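Local coordinates for protein amphiphysin (Drosophila melanogaster, PDB 1URU) that probably senses and binds curved membranes through its dimeric, crescent-shaped BAR domain, as part of endocytic membrane remodelling, at residues I38-Q49 / L189-R200. Residues are numbered along the deposited sequence; the frame is centred on the assembly and turned at random.
Sequences IFDDHLNNFNRQ and LHDELPALYDSR
Tyr-197 turns one face of its ring to Asn-45, whose CB stands 3.9 Å from the ring centroid, a CH-pi contact over that face. The Asn-45 amide continues the overlap, its plane stacked nearly parallel to that of the ring. What carries the ring across is its first torsion: CG lies anti to the backbone N (chi1 -167°). At the ring's end, Arg-48 NH2 gives a weak bond to Tyr-197 OH, and a second weak one to Asn-45 OD1. The opposite face is covered by Arg-200 NE, which bonds Tyr-197 O from above the carbonyl plane; the NH1 of the same arginine forms a salt bridge with Glu-86 of the second subunit. With an alanine at this position, the Asn-45 amide and the Arg-200 guanidinium would probably lose the ring between them, and Arg-48 its hydroxyl acceptor.

Segments 38-49 and 189-200 run roughly parallel, their axes at 36°; they lie on helices 35-84 and 172-239, two of the three long helices of the BAR-domain coiled coil. Gln-49 is the knob in a hole formed by Leu-196, Tyr-197, Ser-199 and Arg-200. Its extended chain points NE2 at Leu-196 O, although the position of that acceptor is uncertain, while OE1 accepts a hydrogen bond from a water that also donates to Leu-193 O.

Farther toward the helix starts, Leu-193 divides its methyls: CD1 lies 4.1 Å from Phe-39 CE1, and CD2 4.2 Å from Phe-46 CG. Pro-194, at the kink of its helix, places CD over a face of the His-42 ring, 3.9 Å from the centroid. Phe-39 turns its edge to the face of His-190 in a T-shaped pair, centroids 5.4 Å apart and planes at 70°.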
ATOM      1  N   ILE A  38      12.954  44.208  -0.147  1.00 50.43           N
ATOM      2  CA  ILE A  38      13.792  43.004  -0.224  1.00 50.25           C
ATOM      3  C   ILE A  38      13.420  42.018   0.875  1.00 50.50           C
ATOM      4  O   ILE A  38      13.411  40.825   0.645  1.00 51.09           O
ATOM      5  CB  ILE A  38      15.314  43.387  -0.120  1.00 50.04           C
ATOM      6  CG1 ILE A  38      15.840  43.857  -1.471  1.00 50.23           C
ATOM      7  CG2 ILE A  38      16.181  42.241   0.411  1.00 49.29           C
ATOM      8  CD1 ILE A  38      16.874  44.956  -1.370  1.00 50.21           C
ATOM      9  N   PHE A  39      13.155  42.516   2.080  1.00 50.69           N
ATOM     10  CA  PHE A  39      12.845  41.652   3.216  1.00 50.56           C
ATOM     11  C   PHE A  39      11.542  40.932   2.932  1.00 50.98           C
ATOM     12  O   PHE A  39      11.427  39.742   3.188  1.00 51.35           O
ATOM     13  CB  PHE A  39      12.706  42.479   4.498  1.00 50.47           C
ATOM     14  CG  PHE A  39      12.454  41.662   5.732  1.00 49.01           C
ATOM     15  CD1 PHE A  39      13.498  41.310   6.568  1.00 48.32           C
ATOM     16  CD2 PHE A  39      11.166  41.273   6.075  1.00 48.43           C
ATOM     17  CE1 PHE A  39      13.271  40.561   7.712  1.00 48.11           C
ATOM     18  CE2 PHE A  39      10.924  40.519   7.223  1.00 47.98           C
ATOM     19  CZ  PHE A  39      11.979  40.157   8.035  1.00 48.18           C
ATOM     20  N   ASP A  40      10.565  41.676   2.408  1.00 50.95           N
ATOM     21  CA  ASP A  40       9.259  41.143   2.074  1.00 51.04           C
ATOM     22  C   ASP A  40       9.373  40.017   1.088  1.00 50.56           C
ATOM     23  O   ASP A  40       8.684  39.034   1.214  1.00 50.69           O
ATOM     24  CB  ASP A  40       8.385  42.223   1.454  1.00 51.61           C
ATOM     25  CG  ASP A  40       7.455  42.853   2.454  1.00 54.01           C
ATOM     26  OD1 ASP A  40       6.248  42.492   2.419  1.00 58.77           O
ATOM     27  OD2 ASP A  40       7.833  43.693   3.306  1.00 54.68           O
ATOM     28  N   ASP A  41      10.223  40.185   0.083  1.00 50.25           N
ATOM     29  CA  ASP A  41      10.421  39.161  -0.926  1.00 50.08           C
ATOM     30  C   ASP A  41      11.000  37.915  -0.291  1.00 50.08           C
ATOM     31  O   ASP A  41      10.620  36.809  -0.662  1.00 49.97           O
ATOM     32  CB  ASP A  41      11.325  39.654  -2.056  1.00 49.98           C
ATOM     33  CG  ASP A  41      10.612  40.596  -3.018  1.00 49.70           C
ATOM     34  OD1 ASP A  41       9.406  40.839  -2.857  1.00 48.54           O
ATOM     35  OD2 ASP A  41      11.190  41.173  -3.958  1.00 50.89           O
ATOM     36  N   HIS A  42      11.909  38.098   0.663  1.00 50.05           N
ATOM     37  CA  HIS A  42      12.467  36.984   1.434  1.00 50.53           C
ATOM     38  C   HIS A  42      11.394  36.245   2.220  1.00 50.77           C
ATOM     39  O   HIS A  42      11.454  35.026   2.368  1.00 50.48           O
ATOM     40  CB  HIS A  42      13.510  37.466   2.429  1.00 50.60           C
ATOM     41  CG  HIS A  42      14.816  37.847   1.816  1.00 50.79           C
ATOM     42  ND1 HIS A  42      15.613  36.948   1.147  1.00 51.79           N
ATOM     43  CD2 HIS A  42      15.472  39.029   1.789  1.00 51.34           C
ATOM     44  CE1 HIS A  42      16.709  37.562   0.733  1.00 52.48           C
ATOM     45  NE2 HIS A  42      16.647  38.826   1.109  1.00 52.57           N
ATOM     46  N   LEU A  43      10.430  37.000   2.733  1.00 51.19           N
ATOM     47  CA  LEU A  43       9.275  36.432   3.408  1.00 51.73           C
ATOM     48  C   LEU A  43       8.404  35.590   2.501  1.00 51.67           C
ATOM     49  O   LEU A  43       7.927  34.562   2.934  1.00 51.90           O
ATOM     50  CB  LEU A  43       8.397  37.543   3.991  1.00 52.22           C
ATOM     51  CG  LEU A  43       8.856  38.231   5.266  1.00 53.06           C
ATOM     52  CD1 LEU A  43       7.680  39.019   5.838  1.00 54.30           C
ATOM     53  CD2 LEU A  43       9.366  37.234   6.288  1.00 53.69           C
ATOM     54  N   ASN A  44       8.161  36.038   1.266  1.00 51.81           N
ATOM     55  CA  ASN A  44       7.284  35.308   0.360  1.00 51.97           C
ATOM     56  C   ASN A  44       7.911  33.994   0.041  1.00 51.79           C
ATOM     57  O   ASN A  44       7.223  32.993  -0.047  1.00 52.64           O
ATOM     58  CB  ASN A  44       7.019  36.063  -0.932  1.00 51.90           C
ATOM     59  CG  ASN A  44       6.144  37.279  -0.724  1.00 53.48           C
ATOM     60  OD1 ASN A  44       5.737  37.604   0.404  1.00 52.91           O
ATOM     61  ND2 ASN A  44       5.871  37.986  -1.816  1.00 55.70           N
ATOM     62  N   ASN A  45       9.227  34.015  -0.109  1.00 51.83           N
ATOM     63  CA  ASN A  45      10.017  32.837  -0.429  1.00 51.52           C
ATOM     64  C   ASN A  45      10.035  31.844   0.707  1.00 51.18           C
ATOM     65  O   ASN A  45      10.145  30.670   0.473  1.00 51.33           O
ATOM     66  CB  ASN A  45      11.467  33.233  -0.717  1.00 51.53           C
ATOM     67  CG  ASN A  45      11.652  33.877  -2.076  1.00 51.50           C
ATOM     68  OD1 ASN A  45      10.724  33.941  -2.894  1.00 50.02           O
ATOM     69  ND2 ASN A  45      12.865  34.380  -2.318  1.00 49.83           N
ATOM     70  N   PHE A  46       9.947  32.329   1.934  1.00 51.00           N
ATOM     71  CA  PHE A  46      10.088  31.497   3.114  1.00 51.02           C
ATOM     72  C   PHE A  46       8.753  30.831   3.434  1.00 51.29           C
ATOM     73  O   PHE A  46       8.699  29.633   3.751  1.00 51.00           O
ATOM     74  CB  PHE A  46      10.565  32.351   4.290  1.00 50.93           C
ATOM     75  CG  PHE A  46      10.255  31.762   5.631  1.00 51.43           C
ATOM     76  CD1 PHE A  46      11.079  30.811   6.187  1.00 51.12           C
ATOM     77  CD2 PHE A  46       9.126  32.158   6.331  1.00 52.28           C
ATOM     78  CE1 PHE A  46      10.789  30.273   7.419  1.00 51.31           C
ATOM     79  CE2 PHE A  46       8.837  31.611   7.550  1.00 52.11           C
ATOM     80  CZ  PHE A  46       9.676  30.664   8.093  1.00 51.28           C
ATOM     81  N   ASN A  47       7.692  31.638   3.376  1.00 51.30           N
ATOM     82  CA  ASN A  47       6.326  31.157   3.445  1.00 51.35           C
ATOM     83  C   ASN A  47       6.088  30.040   2.436  1.00 51.63           C
ATOM     84  O   ASN A  47       5.480  29.031   2.771  1.00 51.46           O
ATOM     85  CB  ASN A  47       5.348  32.297   3.160  1.00 51.48           C
ATOM     86  CG  ASN A  47       5.194  33.260   4.319  1.00 50.70           C
ATOM     87  OD1 ASN A  47       5.499  32.956   5.466  1.00 51.00           O
ATOM     88  ND2 ASN A  47       4.706  34.442   4.010  1.00 51.08           N
ATOM     89  N   ARG A  48       6.579  30.231   1.213  1.00 51.92           N
ATOM     90  CA  ARG A  48       6.450  29.233   0.145  1.00 52.76           C
ATOM     91  C   ARG A  48       7.328  28.012   0.379  1.00 52.33           C
ATOM     92  O   ARG A  48       6.949  26.891   0.026  1.00 52.46           O
ATOM     93  CB  ARG A  48       6.798  29.832  -1.229  1.00 53.29           C
ATOM     94  CG  ARG A  48       5.615  30.491  -1.969  1.00 56.47           C
ATOM     95  CD  ARG A  48       5.970  31.287  -3.264  1.00 59.78           C
ATOM     96  NE  ARG A  48       7.413  31.534  -3.395  1.00 62.05           N
ATOM     97  CZ  ARG A  48       8.281  30.742  -4.021  1.00 62.66           C
ATOM     98  NH1 ARG A  48       7.881  29.624  -4.624  1.00 64.53           N
ATOM     99  NH2 ARG A  48       9.567  31.063  -4.033  1.00 61.73           N
ATOM    100  N   GLN A  49       8.510  28.237   0.949  1.00 51.83           N
ATOM    101  CA  GLN A  49       9.438  27.146   1.263  1.00 51.33           C
ATOM    102  C   GLN A  49       8.816  26.288   2.371  1.00 51.43           C
ATOM    103  O   GLN A  49       8.844  25.068   2.288  1.00 51.31           O
ATOM    104  CB  GLN A  49      10.808  27.694   1.687  1.00 50.66           C
ATOM    105  CG  GLN A  49      11.880  26.646   1.920  1.00 49.42           C
ATOM    106  CD  GLN A  49      13.218  27.227   2.396  1.00 47.29           C
ATOM    107  OE1 GLN A  49      13.314  28.400   2.732  1.00 46.73           O
ATOM    108  NE2 GLN A  49      14.249  26.401   2.408  1.00 44.89           N
ATOM    109  N   LEU A 189      17.962  38.534  10.101  1.00 50.22           N
ATOM    110  CA  LEU A 189      16.989  37.947   9.202  1.00 49.71           C
ATOM    111  C   LEU A 189      17.325  38.198   7.716  1.00 49.24           C
ATOM    112  O   LEU A 189      16.994  37.383   6.831  1.00 49.27           O
ATOM    113  CB  LEU A 189      15.579  38.447   9.546  1.00 49.93           C
ATOM    114  CG  LEU A 189      14.719  37.629  10.553  1.00 49.75           C
ATOM    115  CD1 LEU A 189      15.378  36.336  11.076  1.00 48.37           C
ATOM    116  CD2 LEU A 189      14.278  38.478  11.700  1.00 48.15           C
ATOM    117  N   HIS A 190      17.988  39.318   7.439  1.00 48.09           N
ATOM    118  CA  HIS A 190      18.378  39.637   6.073  1.00 46.48           C
ATOM    119  C   HIS A 190      19.425  38.663   5.536  1.00 45.84           C
ATOM    120  O   HIS A 190      19.498  38.459   4.340  1.00 45.55           O
ATOM    121  CB  HIS A 190      18.854  41.085   5.981  1.00 45.91           C
ATOM    122  CG  HIS A 190      17.790  42.020   5.533  1.00 44.20           C
ATOM    123  ND1 HIS A 190      17.287  41.999   4.252  1.00 43.33           N
ATOM    124  CD2 HIS A 190      17.095  42.969   6.200  1.00 43.60           C
ATOM    125  CE1 HIS A 190      16.337  42.911   4.149  1.00 44.18           C
ATOM    126  NE2 HIS A 190      16.192  43.505   5.319  1.00 41.06           N
ATOM    127  N   ASP A 191      20.212  38.076   6.430  1.00 45.54           N
ATOM    128  CA  ASP A 191      21.143  36.996   6.099  1.00 45.79           C
ATOM    129  C   ASP A 191      20.532  35.613   6.309  1.00 45.87           C
ATOM    130  O   ASP A 191      20.726  34.707   5.493  1.00 46.21           O
ATOM    131  CB  ASP A 191      22.390  37.063   6.989  1.00 46.44           C
ATOM    132  CG  ASP A 191      23.261  38.307   6.738  1.00 46.98           C
ATOM    133  OD1 ASP A 191      23.125  39.000   5.694  1.00 47.58           O
ATOM    134  OD2 ASP A 191      24.120  38.650   7.571  1.00 48.80           O
ATOM    135  N   GLU A 192      19.801  35.430   7.403  1.00 45.57           N
ATOM    136  CA  GLU A 192      19.380  34.092   7.778  1.00 45.98           C
ATOM    137  C   GLU A 192      18.323  33.531   6.819  1.00 45.84           C
ATOM    138  O   GLU A 192      18.352  32.355   6.488  1.00 45.67           O
ATOM    139  CB  GLU A 192      18.893  34.037   9.238  1.00 46.08           C
ATOM    140  CG  GLU A 192      20.018  33.851  10.245  1.00 47.05           C
ATOM    141  CD  GLU A 192      19.558  34.024  11.683  1.00 50.03           C
ATOM    142  OE1 GLU A 192      18.446  33.559  12.038  1.00 53.41           O
ATOM    143  OE2 GLU A 192      20.302  34.631  12.475  1.00 51.24           O
ATOM    144  N   LEU A 193      17.392  34.378   6.397  1.00 45.72           N
ATOM    145  CA  LEU A 193      16.291  33.953   5.546  1.00 45.66           C
ATOM    146  C   LEU A 193      16.744  33.439   4.189  1.00 45.06           C
ATOM    147  O   LEU A 193      16.389  32.335   3.834  1.00 45.99           O
ATOM    148  CB  LEU A 193      15.256  35.078   5.374  1.00 45.76           C
ATOM    149  CG  LEU A 193      14.408  35.361   6.610  1.00 45.99           C
ATOM    150  CD1 LEU A 193      13.730  36.716   6.508  1.00 46.24           C
ATOM    151  CD2 LEU A 193      13.378  34.243   6.848  1.00 44.57           C
ATOM    152  N   PRO A 194      17.473  34.226   3.403  1.00 44.35           N
ATOM    153  CA  PRO A 194      17.998  33.725   2.119  1.00 44.00           C
ATOM    154  C   PRO A 194      18.939  32.535   2.249  1.00 43.66           C
ATOM    155  O   PRO A 194      18.971  31.699   1.372  1.00 43.74           O
ATOM    156  CB  PRO A 194      18.763  34.935   1.547  1.00 43.59           C
ATOM    157  CG  PRO A 194      18.964  35.831   2.674  1.00 43.67           C
ATOM    158  CD  PRO A 194      17.822  35.640   3.608  1.00 44.08           C
ATOM    159  N   ALA A 195      19.730  32.515   3.306  1.00 44.17           N
ATOM    160  CA  ALA A 195      20.573  31.386   3.641  1.00 44.66           C
ATOM    161  C   ALA A 195      19.749  30.115   3.702  1.00 45.09           C
ATOM    162  O   ALA A 195      20.141  29.128   3.114  1.00 45.76           O
ATOM    163  CB  ALA A 195      21.285  31.634   4.991  1.00 44.67           C
ATOM    164  N   LEU A 196      18.612  30.163   4.404  1.00 45.80           N
ATOM    165  CA  LEU A 196      17.692  29.027   4.567  1.00 46.47           C
ATOM    166  C   LEU A 196      17.016  28.652   3.267  1.00 46.77           C
ATOM    167  O   LEU A 196      16.795  27.474   2.987  1.00 46.75           O
ATOM    168  CB  LEU A 196      16.604  29.350   5.619  1.00 46.62           C
ATOM    169  CG  LEU A 196      15.416  28.382   5.892  1.00 47.05           C
ATOM    170  CD1 LEU A 196      15.837  26.929   6.176  1.00 47.14           C
ATOM    171  CD2 LEU A 196      14.586  28.902   7.056  1.00 45.78           C
ATOM    172  N   TYR A 197      16.669  29.662   2.490  1.00 47.41           N
ATOM    173  CA  TYR A 197      16.075  29.461   1.188  1.00 48.17           C
ATOM    174  C   TYR A 197      17.013  28.708   0.257  1.00 48.71           C
ATOM    175  O   TYR A 197      16.575  27.877  -0.528  1.00 48.39           O
ATOM    176  CB  TYR A 197      15.693  30.812   0.570  1.00 48.27           C
ATOM    177  CG  TYR A 197      14.802  30.670  -0.627  1.00 48.15           C
ATOM    178  CD1 TYR A 197      13.566  30.021  -0.522  1.00 49.46           C
ATOM    179  CD2 TYR A 197      15.198  31.137  -1.875  1.00 48.39           C
ATOM    180  CE1 TYR A 197      12.740  29.848  -1.633  1.00 49.56           C
ATOM    181  CE2 TYR A 197      14.373  30.983  -2.993  1.00 49.57           C
ATOM    182  CZ  TYR A 197      13.146  30.332  -2.861  1.00 50.15           C
ATOM    183  OH  TYR A 197      12.326  30.165  -3.953  1.00 52.57           O
ATOM    184  N   ASP A 198      18.304  28.990   0.348  1.00 49.63           N
ATOM    185  CA  ASP A 198      19.268  28.342  -0.528  1.00 50.90           C
ATOM    186  C   ASP A 198      19.505  26.911  -0.095  1.00 50.52           C
ATOM    187  O   ASP A 198      19.624  26.037  -0.940  1.00 51.21           O
ATOM    188  CB  ASP A 198      20.565  29.138  -0.590  1.00 51.87           C
ATOM    189  CG  ASP A 198      20.370  30.480  -1.283  1.00 55.70           C
ATOM    190  OD1 ASP A 198      19.573  30.507  -2.266  1.00 61.02           O
ATOM    191  OD2 ASP A 198      20.939  31.548  -0.917  1.00 58.76           O
ATOM    192  N   SER A 199      19.519  26.657   1.208  1.00 50.21           N
ATOM    193  CA  SER A 199      19.535  25.290   1.721  1.00 50.23           C
ATOM    194  C   SER A 199      18.512  24.358   1.057  1.00 50.17           C
ATOM    195  O   SER A 199      18.755  23.165   0.973  1.00 50.26           O
ATOM    196  CB  SER A 199      19.325  25.269   3.234  1.00 50.41           C
ATOM    197  OG  SER A 199      18.014  25.675   3.570  1.00 50.31           O
ATOM    198  N   ARG A 200      17.399  24.899   0.554  1.00 50.32           N
ATOM    199  CA  ARG A 200      16.335  24.082  -0.067  1.00 50.38           C
ATOM    200  C   ARG A 200      16.813  23.093  -1.141  1.00 50.25           C
ATOM    201  O   ARG A 200      16.273  21.999  -1.240  1.00 51.00           O
ATOM    202  CB  ARG A 200      15.176  24.961  -0.612  1.00 50.34           C
ATOM    203  CG  ARG A 200      15.236  25.308  -2.098  1.00 51.40           C
ATOM    204  CD  ARG A 200      14.387  26.505  -2.550  1.00 52.52           C
ATOM    205  NE  ARG A 200      15.283  27.587  -2.996  1.00 55.91           N
ATOM    206  CZ  ARG A 200      15.381  28.053  -4.240  1.00 57.40           C
ATOM    207  NH1 ARG A 200      14.602  27.608  -5.214  1.00 56.38           N
ATOM    208  NH2 ARG A 200      16.255  29.015  -4.497  1.00 59.84           N
TER
HETATM  209  O   HOH W   1      13.853  31.329   3.725  1.00 39.74           O